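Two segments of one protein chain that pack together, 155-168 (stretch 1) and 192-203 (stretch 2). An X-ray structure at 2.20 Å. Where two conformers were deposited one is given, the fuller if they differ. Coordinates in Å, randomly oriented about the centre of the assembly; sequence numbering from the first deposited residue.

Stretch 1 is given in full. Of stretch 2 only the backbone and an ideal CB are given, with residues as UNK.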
# COMPACT_ATOMS: atom_id res chain seq x y z
N HIS A 155 -5.11 1.03 13.86
CA HIS A 155 -5.26 -0.41 13.56
C HIS A 155 -3.89 -1.02 13.25
O HIS A 155 -3.22 -0.60 12.31
CB HIS A 155 -6.23 -0.63 12.41
CG HIS A 155 -6.84 -2.00 12.39
ND1 HIS A 155 -6.09 -3.16 12.36
CD2 HIS A 155 -8.14 -2.41 12.41
CE1 HIS A 155 -6.89 -4.21 12.36
NE2 HIS A 155 -8.14 -3.78 12.38
N SER A 156 -3.45 -1.98 14.06
CA SER A 156 -2.13 -2.57 13.87
C SER A 156 -1.95 -3.32 12.52
O SER A 156 -0.82 -3.44 12.03
CB SER A 156 -1.79 -3.49 15.05
OG SER A 156 -2.72 -4.53 15.18
N ARG A 157 -3.03 -3.80 11.90
CA ARG A 157 -2.85 -4.43 10.59
C ARG A 157 -2.51 -3.38 9.52
O ARG A 157 -1.77 -3.67 8.58
CB ARG A 157 -4.08 -5.23 10.14
CG ARG A 157 -3.79 -6.04 8.87
CD ARG A 157 -4.98 -6.83 8.35
NE ARG A 157 -5.12 -6.67 6.91
CZ ARG A 157 -4.41 -7.34 6.00
NH1 ARG A 157 -3.52 -8.23 6.40
NH2 ARG A 157 -4.61 -7.12 4.71
N VAL A 158 -3.04 -2.17 9.68
CA VAL A 158 -2.68 -1.06 8.80
C VAL A 158 -1.18 -0.82 8.89
O VAL A 158 -0.51 -0.74 7.88
CB VAL A 158 -3.45 0.24 9.15
CG1 VAL A 158 -2.83 1.45 8.44
CG2 VAL A 158 -4.91 0.08 8.78
N ARG A 159 -0.67 -0.72 10.12
CA ARG A 159 0.76 -0.48 10.33
C ARG A 159 1.61 -1.60 9.72
O ARG A 159 2.60 -1.35 9.00
CB ARG A 159 1.05 -0.32 11.84
CG ARG A 159 0.19 0.80 12.50
CD ARG A 159 0.78 1.33 13.79
NE ARG A 159 0.93 0.30 14.82
CZ ARG A 159 -0.05 -0.14 15.61
NH1 ARG A 159 -1.29 0.34 15.48
NH2 ARG A 159 0.20 -1.07 16.53
N GLU A 160 1.20 -2.84 10.01
CA GLU A 160 1.87 -4.03 9.50
C GLU A 160 1.99 -4.00 7.96
O GLU A 160 3.07 -4.19 7.42
CB GLU A 160 1.13 -5.29 9.94
CG GLU A 160 1.95 -6.56 9.78
CD GLU A 160 1.12 -7.86 9.85
OE1 GLU A 160 0.04 -7.88 10.50
OE2 GLU A 160 1.57 -8.87 9.26
N GLU A 161 0.86 -3.76 7.30
CA GLU A 161 0.81 -3.70 5.85
C GLU A 161 1.52 -2.49 5.24
O GLU A 161 2.03 -2.59 4.14
CB GLU A 161 -0.65 -3.69 5.39
CG GLU A 161 -1.27 -5.07 5.52
CD GLU A 161 -0.51 -6.11 4.70
OE1 GLU A 161 -0.80 -6.25 3.49
OE2 GLU A 161 0.37 -6.79 5.27
N VAL A 162 1.56 -1.36 5.95
CA VAL A 162 2.40 -0.25 5.54
C VAL A 162 3.85 -0.73 5.44
O VAL A 162 4.53 -0.51 4.41
CB VAL A 162 2.32 0.94 6.52
CG1 VAL A 162 3.46 1.93 6.25
CG2 VAL A 162 0.97 1.64 6.40
N VAL A 163 4.30 -1.39 6.50
CA VAL A 163 5.67 -1.89 6.46
C VAL A 163 5.87 -2.92 5.32
O VAL A 163 6.87 -2.87 4.59
CB VAL A 163 6.09 -2.53 7.80
CG1 VAL A 163 7.57 -2.92 7.76
CG2 VAL A 163 5.83 -1.58 8.93
N ASN A 164 4.91 -3.81 5.13
CA ASN A 164 5.08 -4.81 4.07
C ASN A 164 5.10 -4.20 2.67
O ASN A 164 5.80 -4.68 1.78
CB ASN A 164 3.99 -5.89 4.13
CG ASN A 164 4.22 -6.92 5.24
OD1 ASN A 164 5.36 -7.26 5.57
ND2 ASN A 164 3.13 -7.42 5.80
N ILE A 165 4.31 -3.15 2.47
CA ILE A 165 4.28 -2.46 1.18
C ILE A 165 5.61 -1.74 0.95
O ILE A 165 6.10 -1.66 -0.19
CB ILE A 165 3.07 -1.48 1.11
CG1 ILE A 165 1.77 -2.28 1.00
CG2 ILE A 165 3.18 -0.54 -0.08
CD1 ILE A 165 0.50 -1.41 1.30
N CYS A 166 6.20 -1.21 2.03
CA CYS A 166 7.56 -0.69 1.94
C CYS A 166 8.55 -1.79 1.49
O CYS A 166 9.37 -1.56 0.57
CB CYS A 166 8.00 -0.08 3.28
SG CYS A 166 7.13 1.46 3.66
N ILE A 167 8.47 -2.97 2.10
CA ILE A 167 9.35 -4.08 1.72
C ILE A 167 9.20 -4.42 0.24
O ILE A 167 10.18 -4.57 -0.51
CB ILE A 167 9.06 -5.36 2.53
CG1 ILE A 167 9.34 -5.13 4.00
CG2 ILE A 167 9.88 -6.57 1.98
CD1 ILE A 167 8.78 -6.22 4.90
N CYS A 168 7.94 -4.52 -0.18
CA CYS A 168 7.61 -4.81 -1.55
C CYS A 168 8.26 -3.78 -2.51
O CYS A 168 8.90 -4.13 -3.52
CB CYS A 168 6.10 -4.83 -1.68
SG CYS A 168 5.48 -5.10 -3.35
N UNK A 192 9.74 -0.76 17.36
CA UNK A 192 9.32 -0.79 18.75
C UNK A 192 7.81 -0.78 18.91
O UNK A 192 7.30 -0.37 19.95
CB UNK A 192 9.92 0.40 19.50
N UNK A 193 7.09 -1.22 17.89
CA UNK A 193 5.64 -1.24 17.94
C UNK A 193 5.19 -2.21 19.05
O UNK A 193 5.92 -3.15 19.38
CB UNK A 193 5.06 -1.64 16.58
N UNK A 194 4.01 -1.97 19.62
CA UNK A 194 3.47 -2.83 20.66
C UNK A 194 3.13 -4.22 20.11
O UNK A 194 3.11 -5.20 20.86
CB UNK A 194 2.23 -2.19 21.28
N UNK A 195 2.88 -4.29 18.81
CA UNK A 195 2.44 -5.53 18.20
C UNK A 195 3.57 -6.29 17.50
O UNK A 195 4.26 -5.77 16.62
CB UNK A 195 1.32 -5.24 17.20
N UNK A 196 3.72 -7.55 17.88
CA UNK A 196 4.79 -8.41 17.41
C UNK A 196 4.93 -8.46 15.89
O UNK A 196 6.03 -8.42 15.38
CB UNK A 196 4.57 -9.83 17.94
N UNK A 197 3.81 -8.54 15.18
CA UNK A 197 3.80 -8.65 13.72
C UNK A 197 4.37 -7.42 13.01
O UNK A 197 4.98 -7.51 11.92
CB UNK A 197 2.37 -8.89 13.24
N UNK A 198 4.15 -6.27 13.63
CA UNK A 198 4.64 -5.03 13.08
C UNK A 198 6.15 -5.03 13.26
O UNK A 198 6.88 -4.71 12.34
CB UNK A 198 3.99 -3.82 13.75
N UNK A 199 6.61 -5.47 14.42
CA UNK A 199 8.04 -5.53 14.71
C UNK A 199 8.76 -6.52 13.77
O UNK A 199 9.85 -6.25 13.28
CB UNK A 199 8.26 -5.93 16.17
N UNK A 200 8.13 -7.67 13.55
CA UNK A 200 8.67 -8.68 12.65
C UNK A 200 8.77 -8.15 11.22
O UNK A 200 9.75 -8.38 10.52
CB UNK A 200 7.80 -9.94 12.69
N UNK A 201 7.73 -7.42 10.80
CA UNK A 201 7.73 -6.77 9.49
C UNK A 201 8.87 -5.76 9.39
O UNK A 201 9.58 -5.73 8.37
CB UNK A 201 6.39 -6.08 9.23
N UNK A 202 9.04 -4.96 10.44
CA UNK A 202 10.05 -3.91 10.45
C UNK A 202 11.47 -4.47 10.44
O UNK A 202 12.35 -3.87 9.84
CB UNK A 202 9.86 -3.01 11.67
N UNK A 203 11.70 -5.60 11.11
CA UNK A 203 13.01 -6.24 11.04
C UNK A 203 13.29 -6.74 9.62
O UNK A 203 14.40 -6.55 9.10
CB UNK A 203 13.09 -7.40 12.04

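Position 192 lies beyond the reach of stretch 1: no atom of it comes within 5.5 Å of the ideal CB, so this contact sets no rule there. The deposited residue is V192.

At 193 the CA-to-CB bond points toward stretch 1, and the ideal CB sits 4.9 Å from R159 NE. The guanidinium offers donors and a positive charge, at a distance a short side chain can span; aspartate fits well, glutamate might fold to do so, and asparagine could accept without the charge. The residue is D193. Its carboxylate meets the edge of the guanidinium with both oxygens: R159 NE donates to D193 OD2 at 2.6 Å and R159 NH2 to D193 OD1 at 2.7 Å, a two-pronged salt bridge. D193 OD1 also accepts from the backbone N of 195 at 2.9 Å.

Position 194 points sideways, its ideal CB 5.3 Å from R159 NH2. Small or polar residues suit this loop. S194 fills it, its OG 4.0 Å from R159 NH2.

Position 195 immediately precedes the helix, with extended backbone angles (-100/126). Its CB points toward stretch 1, 4.2 Å from S156 CB and 4.4 Å from R159 NH2. Serine, threonine or aspartate would suit a helix start, while a longer chain could lay methylenes over the serine. K195 takes the second course: its CG packs 3.6 Å from S156 CB and 3.7 Å from R159 NH2, and the end of the chain leads away.

Position 196 is out of reach, open to polar or charged residues; R196 NH1 makes a weak hydrogen bond to the side chain of 200.

At 197 CA-to-CB points toward stretch 1 and the ideal CB lies 3.7 Å from E160 OE1, so lysine or arginine would suit, as would a neutral polar residue; an acid would not. R197 is deposited, yet its guanidinium leads away and makes no salt bridge with E160. The O of water 1 lies 2.7 Å from R197 O, to which it donates, and 3.5 Å from E160 OE2, a weak bond.

Position 198 comes close, its CA 4.6 Å from E160 CA. The CB points sideways, near backbone and the base of R159; a compact apolar residue fits. V198 places CG2 3.7 Å from S156 O and 4.1 Å from E160 CB.

Position 199 points away and 200 is out of reach, so polar or charged residues would do at both. R199 turns back to its own loop, NH1 donating to D193 O at 2.9 Å; Q200 makes no contact.

At 201 CA-to-CB points toward stretch 1, with V163 CG1 at 3.7 Å from the ideal CB, N164 OD1 at 4.0 Å and E160 O at 4.2 Å. Such close quarters favour alanine, perhaps glycine or serine. A201 is deposited, its methyl against V163 while A201 O lies 3.6 Å from I167 CD1. The helices run nearly parallel, at 10°, with axes 8.7 Å apart.

Position 202 points away, its ideal CB 4.5 Å from V163 CG1, so stretch 1 asks little and many residues would do; A202 is deposited, and its N lies 3.7 Å from V163 CG1. Position 203 also points away, and L203 makes no contact.

Stretch 2, residues 192-203: VDSKRRVRQAAL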
# COMPACT_ATOMS: atom_id res chain seq x y z
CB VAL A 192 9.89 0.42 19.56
CG1 VAL A 192 11.36 0.27 19.77
CG2 VAL A 192 9.59 1.74 18.84
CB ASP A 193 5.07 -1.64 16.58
CG ASP A 193 3.60 -1.29 16.43
OD1 ASP A 193 2.72 -2.05 16.91
OD2 ASP A 193 3.30 -0.25 15.80
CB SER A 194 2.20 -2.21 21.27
OG SER A 194 1.16 -2.15 20.30
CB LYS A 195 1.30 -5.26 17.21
CG LYS A 195 0.13 -4.53 17.85
CD LYS A 195 -0.45 -5.33 19.00
CE LYS A 195 -0.96 -6.65 18.49
NZ LYS A 195 -1.14 -7.62 19.59
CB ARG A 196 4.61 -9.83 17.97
CG ARG A 196 5.69 -10.78 17.53
CD ARG A 196 5.80 -12.01 18.42
NE ARG A 196 4.57 -12.78 18.47
CZ ARG A 196 4.07 -13.49 17.46
NH1 ARG A 196 4.69 -13.52 16.29
NH2 ARG A 196 2.93 -14.15 17.63
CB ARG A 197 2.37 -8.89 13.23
CG ARG A 197 1.93 -10.32 13.37
CD ARG A 197 0.41 -10.45 13.44
NE ARG A 197 0.04 -11.84 13.68
CZ ARG A 197 -1.19 -12.26 13.92
NH1 ARG A 197 -2.21 -11.40 13.96
NH2 ARG A 197 -1.41 -13.56 14.13
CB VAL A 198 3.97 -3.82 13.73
CG1 VAL A 198 4.48 -2.52 13.13
CG2 VAL A 198 2.46 -3.96 13.56
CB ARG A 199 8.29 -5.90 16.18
CG ARG A 199 7.76 -4.88 17.18
CD ARG A 199 8.29 -5.12 18.60
NE ARG A 199 8.04 -6.47 19.10
CZ ARG A 199 6.99 -6.82 19.84
NH1 ARG A 199 6.06 -5.93 20.17
NH2 ARG A 199 6.85 -8.08 20.26
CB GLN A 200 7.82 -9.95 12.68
CG GLN A 200 7.97 -10.77 13.95
CD GLN A 200 7.08 -11.99 13.97
OE1 GLN A 200 7.44 -13.04 14.51
NE2 GLN A 200 5.90 -11.88 13.37
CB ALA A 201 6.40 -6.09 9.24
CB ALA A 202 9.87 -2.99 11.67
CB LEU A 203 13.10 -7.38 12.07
CG LEU A 203 13.07 -6.89 13.53
CD1 LEU A 203 12.69 -8.01 14.50
CD2 LEU A 203 14.41 -6.25 13.95
O HOH W 1 4.73 -9.75 10.38
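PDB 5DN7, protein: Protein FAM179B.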